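PDB 4I4C: UPF0255 protein frsA from Vibrio vulnificus, which is not a cofactor-independent pyruvate decarboxylase and may hydrolyse carboxylic esters. Local coordinates for the hexanoic acid site. Numbering follows the deposited sequence.

The hexanoic acid site. Residues 201-202, 272-273, 312, 316. With 6NA (hexanoic acid), chain B.
The carboxyl end of hexanoic acid sits in a pocket that resembles the oxyanion hole of alpha/beta-hydrolases. Arg272 follows strand 266-271 and occupies the turn where a hydrolase of this fold carries its nucleophile. Its positive phi suits the sharp bend of a nucleophile elbow. Two backbone N-H groups grip one carboxyl oxygen, O. Leu202 N donates to O of 6NA at 2.9 Å, with 159° at the hydrogen. Phe273 N donates to O of 6NA at 3.0 Å, with 152° at the hydrogen. Phe273 opens helix 273-284, whose end may further stabilise negative charge on O.

Arg272 meets the carboxyl group with its aliphatic stem. Arg272 CB lies 3.6 Å from carboxyl carbon C of 6NA. CG is beside the backbone N, and the chain bends at chi2 and chi3. The guanidinium points away from the carboxyl group, and Arg272 NE stays 4.5 Å from OXT of 6NA.

Phe273 CG is anti to the backbone N (chi1 -164°). Phe273 CB packs against CA of 6NA at 4.0 Å. The ring points on past the acid, and Leu202 CD2 meets its edge in plane, 3.8 Å from Phe273 CD2.

The alkyl tail runs toward Met312, in a loop, and Tyr316, in helix 314-323. Protein hides 265 of the 282 Å² of ligand surface, so the molecule is nearly buried. The ligand is modelled as hexanoic acid, but its identity is uncertain. It may come from purification or crystallisation, and the structure alone shows no substrate or product role. Tyr316 brings ring carbon CD1 to 4.1 Å from terminal methyl C6 of 6NA. Met312, bent at chi3, brings its thioether SD to 3.9 Å from C6 of 6NA.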
# COMPACT_ATOMS: atom_id res chain seq x y z
N GLY A 201 -1.17 -2.10 0.74
CA GLY A 201 -0.55 -3.03 1.67
C GLY A 201 0.33 -2.36 2.71
O GLY A 201 0.37 -1.14 2.78
N LEU A 202 1.05 -3.17 3.49
CA LEU A 202 1.79 -2.68 4.66
C LEU A 202 2.97 -1.74 4.38
O LEU A 202 3.46 -1.09 5.30
CB LEU A 202 2.26 -3.86 5.53
CG LEU A 202 1.14 -4.68 6.18
CD1 LEU A 202 1.71 -5.94 6.84
CD2 LEU A 202 0.38 -3.85 7.21
N ARG A 272 -2.63 -6.07 -2.04
CA ARG A 272 -1.81 -6.75 -1.04
C ARG A 272 -2.61 -7.01 0.22
O ARG A 272 -3.78 -7.38 0.15
CB ARG A 272 -0.54 -5.94 -0.71
CG ARG A 272 0.29 -5.51 -1.89
CD ARG A 272 0.52 -6.67 -2.79
NE ARG A 272 1.89 -7.16 -2.73
CZ ARG A 272 2.29 -8.33 -3.22
NH1 ARG A 272 1.41 -9.15 -3.81
NH2 ARG A 272 3.56 -8.68 -3.11
N PHE A 273 -2.00 -6.79 1.38
CA PHE A 273 -2.65 -7.06 2.66
C PHE A 273 -3.93 -6.25 2.80
O PHE A 273 -4.86 -6.66 3.50
CB PHE A 273 -1.71 -6.78 3.83
CG PHE A 273 -2.15 -7.40 5.14
CD1 PHE A 273 -2.90 -8.56 5.16
CD2 PHE A 273 -1.81 -6.82 6.35
CE1 PHE A 273 -3.30 -9.12 6.36
CE2 PHE A 273 -2.22 -7.37 7.54
CZ PHE A 273 -2.96 -8.53 7.54
N MET A 312 12.10 -15.16 3.59
CA MET A 312 11.85 -13.85 2.99
C MET A 312 13.01 -12.87 3.13
O MET A 312 13.70 -12.88 4.15
CB MET A 312 10.64 -13.22 3.66
CG MET A 312 9.34 -13.87 3.32
SD MET A 312 8.04 -12.77 3.83
CE MET A 312 8.36 -12.63 5.60
N TYR A 316 11.11 -7.42 4.09
CA TYR A 316 9.76 -7.85 4.49
C TYR A 316 9.67 -8.12 5.99
O TYR A 316 8.70 -7.71 6.65
CB TYR A 316 9.28 -9.06 3.67
CG TYR A 316 9.17 -8.74 2.18
CD1 TYR A 316 8.03 -8.12 1.67
CD2 TYR A 316 10.21 -9.02 1.29
CE1 TYR A 316 7.92 -7.80 0.32
CE2 TYR A 316 10.11 -8.71 -0.07
CZ TYR A 316 8.95 -8.10 -0.54
OH TYR A 316 8.82 -7.78 -1.88
CA 6NA B . 1.85 -7.89 2.33
C 6NA B . 1.67 -6.44 2.05
O 6NA B . 0.66 -5.85 2.33
CB 6NA B . 2.86 -8.21 3.34
CG 6NA B . 3.02 -9.58 3.76
CD 6NA B . 3.51 -10.55 2.80
C6 6NA B . 4.95 -10.64 2.70
OXT 6NA B . 2.55 -5.82 1.53